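Local coordinates for protein cytidylyltransferase (Leptospira borgpetersenii serovar Hardjo-bovis, PDB 6OEW) that probably transfers a cytidylyl group from a nucleoside triphosphate to an acceptor molecule, with the help of magnesium, at residues A[15-20]-A[65-70]; A[54-59]-A[74-79]. All blocks are in the same frame, centred on the assembly; numbering follows the deposited sequence.

Interaction 2 pairs edge strand 77-81 with strand 54-59, and interaction 1 sets the loop leaving strand 11-16 against helix 65-73, which connects the two strands of interaction 2. Their centres lie about 8 Å apart. Strands 11-16 and 54-59 are neighbours in the sheet, with Ile15 N 2.9 Å from Val55 O and Ile15 O 2.7 Å from Leu57 N. Thr58 joins the contacts directly: its OG1 is hydrogen-bonded to Ala17 O at 2.7 Å and lies 3.6 Å from Thr67 CG2. The side chain of Ala17 is about 8 Å from that of magnesium-binding Asp108, and Arg18's about 10 Å from the bound magnesium ion; interaction 2 lies away from Asp108.

Interaction 1: residues A[15-20]-A[65-70]; sequences IQARMG and DKTEEI
Met19 sends CG anti to its own carbonyl carbon (chi1 -71°), and Thr67 holds OG1 likewise anti to its carbonyl carbon (chi1 -44°), which leaves CG2 anti to the backbone N. The two side chains slide past each other in opposite directions, bringing Met19 CG to 3.5 Å from Thr67 OG1. Bends at the next two torsions fold the methionine over the aliphatic root of Lys66: Met19 SD lies 4.0 Å from Lys66 CG, and Met19 CE is 4.1 Å from the same carbon. Beyond that apolar stem the lysine turns away from the loop, and NZ forms a 2.8 Å salt bridge with Glu69 OE2 one helical turn later, meeting the carboxylate oxygen from above its plane.

The contact lies where strand 11-16 of the GT-A-type, Rossmann-like nucleotidyltransferase fold gives way to a loop. That loop carries an Arg-Met-Gly sequence and, as in related cytidylyltransferases, probably helps to bind the nucleotide. Helix 65-73 flanks it. Deeper in, Thr67 CG2 packs 4.1 Å from Ala17 CB and 3.8 Å from Ala17 O. The buried threonine is further enclosed by Leu38 of helix 37-45 and by Val56.

Across the two segments the contact is purely one of packing, covering 188 Å² in all. A polar link runs through Asp64, immediately before the helix: its OD1 shares a hydrogen bond with Thr67 OG1 and accepts another from Met19 N.

Interaction 2: residues A[54-59]-A[74-79]; sequences VVVLTT and NGVSVF
Val56 O is approached by two groups of the adjacent strand: Phe79 N donates a hydrogen bond of 2.8 Å to it, nearly straight at 169°, and Val78 CA brings a C-H to the same oxygen at 3.3 Å. This is parallel pairing within a beta-alpha-beta unit, strand 54-59, helix 65-73 and strand 77-81, at one margin of the Rossmann-like sheet. Val55, Val56 and Leu57 stand opposite Ser77, Val78 and Phe79, and the short strand axes are turned 30° to each other. Two more bonds complete the ladder: Val56 N to Ser77 O at 2.9 Å and Thr58 N to Phe79 O at 2.8 Å. Each of these acceptors also receives a CA-H, from Val55 and Leu57 respectively.

Val56 and Val78 turn to the face covered by helix 65-73, where both touch Ala71. Val76 joins them there. Its CG1 is anti to the carbonyl carbon (chi1 -50°), which leaves CG2 between the backbone N and the carbonyl carbon, 3.9 Å from Val56 CG2, the two side chains crossing at a slant. Val55, Leu57, Ser77 and Phe79 occupy the other face, with Leu57 CG 4.2 Å from Phe79 CB. The Phe79 ring leads away from strand 54-59, and its side chain touches Asp92 of helix 86-96; Leu57 packs on Tyr90 and Ala93 of that helix.

The chain enters strand 77-81 through a Schellman motif closing helix 65-73, with Gly75 at positive phi. Where the pairing starts, a water bridges the strands, donating to Val54 O at 2.6 Å and accepting from Ser77 N at 3.2 Å.

Interaction 1: residues A[15-20]-A[65-70]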
loop_
_atom_site.group_PDB
_atom_site.type_symbol
_atom_site.label_atom_id
_atom_site.label_comp_id
_atom_site.label_asym_id
_atom_site.label_seq_id
_atom_site.Cartn_x
_atom_site.Cartn_y
_atom_site.Cartn_z
ATOM N N ILE A 15 -3.269 6.261 0.600
ATOM C CA ILE A 15 -3.344 5.015 1.352
ATOM C C ILE A 15 -4.781 4.779 1.779
ATOM O O ILE A 15 -5.337 5.540 2.589
ATOM C CB ILE A 15 -2.438 5.049 2.589
ATOM C CG1 ILE A 15 -1.042 5.560 2.228
ATOM C CG2 ILE A 15 -2.376 3.662 3.257
ATOM C CD1 ILE A 15 -0.335 6.037 3.441
ATOM N N GLN A 16 -5.376 3.697 1.295
ATOM C CA GLN A 16 -6.711 3.334 1.747
ATOM C C GLN A 16 -6.617 2.511 3.026
ATOM O O GLN A 16 -5.833 1.557 3.121
ATOM C CB GLN A 16 -7.475 2.578 0.659
ATOM C CG GLN A 16 -6.798 1.309 0.193
ATOM C CD GLN A 16 -7.684 0.504 -0.736
ATOM O OE1 GLN A 16 -7.652 0.679 -1.947
ATOM N NE2 GLN A 16 -8.494 -0.385 -0.157
ATOM N N ALA A 17 -7.389 2.908 4.031
ATOM C CA ALA A 17 -7.355 2.207 5.308
ATOM C C ALA A 17 -8.692 2.411 5.987
ATOM O O ALA A 17 -9.304 3.472 5.853
ATOM C CB ALA A 17 -6.241 2.720 6.227
ATOM N N ARG A 18 -9.151 1.384 6.702
ATOM C CA ARG A 18 -10.394 1.495 7.452
ATOM C C ARG A 18 -10.378 0.506 8.607
ATOM O O ARG A 18 -9.708 -0.531 8.553
ATOM C CB ARG A 18 -11.639 1.231 6.584
ATOM C CG ARG A 18 -11.777 -0.229 6.169
ATOM C CD ARG A 18 -12.937 -0.419 5.206
ATOM N NE ARG A 18 -14.228 -0.185 5.852
ATOM C CZ ARG A 18 -15.408 -0.374 5.268
ATOM N NH1 ARG A 18 -15.469 -0.787 4.008
ATOM N NH2 ARG A 18 -16.533 -0.147 5.948
ATOM N N MET A 19 -11.134 0.852 9.657
ATOM C CA MET A 19 -11.249 -0.018 10.823
ATOM C C MET A 19 -12.074 -1.252 10.494
ATOM O O MET A 19 -11.723 -2.367 10.897
ATOM C CB MET A 19 -11.878 0.752 11.995
ATOM C CG MET A 19 -10.925 1.816 12.608
ATOM S SD MET A 19 -9.553 1.067 13.526
ATOM C CE MET A 19 -10.475 0.555 15.014
ATOM N N GLY A 20 -13.153 -1.079 9.736
ATOM C CA GLY A 20 -14.021 -2.194 9.396
ATOM C C GLY A 20 -13.513 -3.008 8.225
ATOM O O GLY A 20 -14.284 -3.332 7.314
ATOM N N ASP A 65 -13.289 7.466 12.686
ATOM C CA ASP A 65 -12.691 8.529 13.478
ATOM C C ASP A 65 -11.337 8.080 14.015
ATOM O O ASP A 65 -10.407 8.887 14.127
ATOM C CB ASP A 65 -13.611 8.927 14.640
ATOM C CG ASP A 65 -14.920 9.572 14.180
ATOM O OD1 ASP A 65 -15.167 9.696 12.955
ATOM O OD2 ASP A 65 -15.722 9.932 15.065
ATOM N N LYS A 66 -11.209 6.792 14.339
ATOM C CA LYS A 66 -9.930 6.271 14.810
ATOM C C LYS A 66 -8.869 6.375 13.719
ATOM O O LYS A 66 -7.738 6.795 13.984
ATOM C CB LYS A 66 -10.101 4.824 15.276
ATOM C CG LYS A 66 -8.849 4.210 15.890
ATOM C CD LYS A 66 -8.396 5.007 17.094
ATOM C CE LYS A 66 -7.104 4.450 17.661
ATOM N NZ LYS A 66 -6.453 5.398 18.611
ATOM N N THR A 67 -9.225 6.004 12.484
ATOM C CA THR A 67 -8.305 6.126 11.347
ATOM C C THR A 67 -7.896 7.575 11.127
ATOM O O THR A 67 -6.704 7.878 10.944
ATOM C CB THR A 67 -8.972 5.540 10.092
ATOM O OG1 THR A 67 -9.609 4.293 10.444
ATOM C CG2 THR A 67 -7.945 5.279 8.948
ATOM N N GLU A 68 -8.865 8.491 11.145
ATOM C CA GLU A 68 -8.526 9.904 11.036
ATOM C C GLU A 68 -7.592 10.328 12.166
ATOM O O GLU A 68 -6.616 11.062 11.935
ATOM C CB GLU A 68 -9.802 10.748 11.024
ATOM C CG GLU A 68 -9.548 12.237 10.977
ATOM C CD GLU A 68 -10.808 13.052 11.094
ATOM O OE1 GLU A 68 -11.909 12.456 11.210
ATOM O OE2 GLU A 68 -10.701 14.293 11.085
ATOM N N GLU A 69 -7.851 9.846 13.389
ATOM C CA GLU A 69 -7.027 10.219 14.538
ATOM C C GLU A 69 -5.583 9.768 14.352
ATOM O O GLU A 69 -4.639 10.518 14.647
ATOM C CB GLU A 69 -7.595 9.621 15.825
ATOM C CG GLU A 69 -6.575 9.569 16.965
ATOM C CD GLU A 69 -7.047 8.747 18.175
ATOM O OE1 GLU A 69 -8.273 8.637 18.396
ATOM O OE2 GLU A 69 -6.180 8.208 18.898
ATOM N N ILE A 70 -5.396 8.535 13.880
ATOM C CA ILE A 70 -4.057 8.006 13.659
ATOM C C ILE A 70 -3.343 8.814 12.577
ATOM O O ILE A 70 -2.184 9.216 12.748
ATOM C CB ILE A 70 -4.134 6.508 13.305
ATOM C CG1 ILE A 70 -4.572 5.676 14.519
ATOM C CG2 ILE A 70 -2.796 5.997 12.735
ATOM C CD1 ILE A 70 -4.915 4.238 14.163
#

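Interaction 2: residues A[54-59]-A[74-79]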
loop_
_atom_site.group_PDB
_atom_site.type_symbol
_atom_site.label_atom_id
_atom_site.label_comp_id
_atom_site.label_asym_id
_atom_site.label_seq_id
_atom_site.Cartn_x
_atom_site.Cartn_y
_atom_site.Cartn_z
ATOM N N VAL A 54 1.237 12.588 1.181
ATOM C CA VAL A 54 0.613 11.370 1.675
ATOM C C VAL A 54 -0.775 11.745 2.163
ATOM O O VAL A 54 -0.935 12.746 2.874
ATOM C CB VAL A 54 1.440 10.738 2.808
ATOM C CG1 VAL A 54 0.707 9.576 3.423
ATOM C CG2 VAL A 54 2.778 10.258 2.273
ATOM N N VAL A 55 -1.777 10.979 1.748
ATOM C CA VAL A 55 -3.147 11.147 2.226
ATOM C C VAL A 55 -3.668 9.776 2.635
ATOM O O VAL A 55 -3.481 8.795 1.903
ATOM C CB VAL A 55 -4.068 11.769 1.156
ATOM C CG1 VAL A 55 -5.411 12.205 1.786
ATOM C CG2 VAL A 55 -3.354 12.949 0.401
ATOM N N VAL A 56 -4.316 9.703 3.797
ATOM C CA VAL A 56 -5.040 8.500 4.195
ATOM C C VAL A 56 -6.486 8.645 3.741
ATOM O O VAL A 56 -7.162 9.639 4.056
ATOM C CB VAL A 56 -4.955 8.267 5.714
ATOM C CG1 VAL A 56 -5.899 7.131 6.150
ATOM C CG2 VAL A 56 -3.521 7.959 6.142
ATOM N N LEU A 57 -6.960 7.662 2.982
ATOM C CA LEU A 57 -8.304 7.653 2.436
ATOM C C LEU A 57 -9.098 6.631 3.239
ATOM O O LEU A 57 -8.822 5.431 3.157
ATOM C CB LEU A 57 -8.308 7.266 0.969
ATOM C CG LEU A 57 -8.003 8.322 -0.103
ATOM C CD1 LEU A 57 -6.679 9.035 0.192
ATOM C CD2 LEU A 57 -7.986 7.618 -1.443
ATOM N N THR A 58 -10.111 7.090 3.968
ATOM C CA THR A 58 -10.880 6.160 4.789
ATOM C C THR A 58 -12.370 6.421 4.558
ATOM O O THR A 58 -12.735 7.102 3.591
ATOM C CB THR A 58 -10.456 6.296 6.263
ATOM O OG1 THR A 58 -11.033 5.235 7.053
ATOM C CG2 THR A 58 -10.861 7.664 6.832
ATOM N N THR A 59 -13.250 5.855 5.384
ATOM C CA THR A 59 -14.680 6.037 5.186
ATOM C C THR A 59 -15.208 7.133 6.104
ATOM O O THR A 59 -14.510 7.635 6.984
ATOM C CB THR A 59 -15.482 4.748 5.453
ATOM O OG1 THR A 59 -15.794 4.693 6.847
ATOM C CG2 THR A 59 -14.673 3.494 5.074
ATOM N N ASN A 74 0.061 11.569 12.972
ATOM C CA ASN A 74 1.238 11.455 12.130
ATOM C C ASN A 74 1.369 12.593 11.127
ATOM O O ASN A 74 2.218 12.523 10.239
ATOM C CB ASN A 74 1.208 10.112 11.400
ATOM C CG ASN A 74 1.564 8.965 12.297
ATOM O OD1 ASN A 74 2.740 8.659 12.474
ATOM N ND2 ASN A 74 0.559 8.325 12.882
ATOM N N GLY A 75 0.527 13.620 11.227
ATOM C CA GLY A 75 0.680 14.800 10.393
ATOM C C GLY A 75 0.436 14.596 8.913
ATOM O O GLY A 75 1.034 15.301 8.103
ATOM N N VAL A 76 -0.434 13.663 8.529
ATOM C CA VAL A 76 -0.757 13.490 7.120
ATOM C C VAL A 76 -2.212 13.898 6.905
ATOM O O VAL A 76 -2.986 14.054 7.852
ATOM C CB VAL A 76 -0.473 12.052 6.628
ATOM C CG1 VAL A 76 0.948 11.610 7.040
ATOM C CG2 VAL A 76 -1.452 11.123 7.167
ATOM N N SER A 77 -2.572 14.129 5.646
ATOM C CA SER A 77 -3.930 14.559 5.362
ATOM C C SER A 77 -4.855 13.360 5.303
ATOM O O SER A 77 -4.417 12.214 5.189
ATOM C CB SER A 77 -3.984 15.332 4.046
ATOM O OG SER A 77 -3.136 16.460 4.124
ATOM N N VAL A 78 -6.160 13.637 5.404
ATOM C CA VAL A 78 -7.176 12.600 5.484
ATOM C C VAL A 78 -8.305 12.939 4.531
ATOM O O VAL A 78 -8.790 14.075 4.516
ATOM C CB VAL A 78 -7.762 12.471 6.903
ATOM C CG1 VAL A 78 -8.819 11.373 6.915
ATOM C CG2 VAL A 78 -6.673 12.168 7.908
ATOM N N PHE A 79 -8.755 11.942 3.776
ATOM C CA PHE A 79 -9.933 12.074 2.935
ATOM C C PHE A 79 -10.930 11.001 3.355
ATOM O O PHE A 79 -10.580 9.822 3.425
ATOM C CB PHE A 79 -9.600 11.928 1.443
ATOM C CG PHE A 79 -10.801 12.079 0.585
ATOM C CD1 PHE A 79 -11.213 13.342 0.180
ATOM C CD2 PHE A 79 -11.580 10.980 0.252
ATOM C CE1 PHE A 79 -12.367 13.503 -0.568
ATOM C CE2 PHE A 79 -12.749 11.137 -0.494
ATOM C CZ PHE A 79 -13.141 12.403 -0.892
HETATM O O HOH W 1 0.112 14.791 4.101
#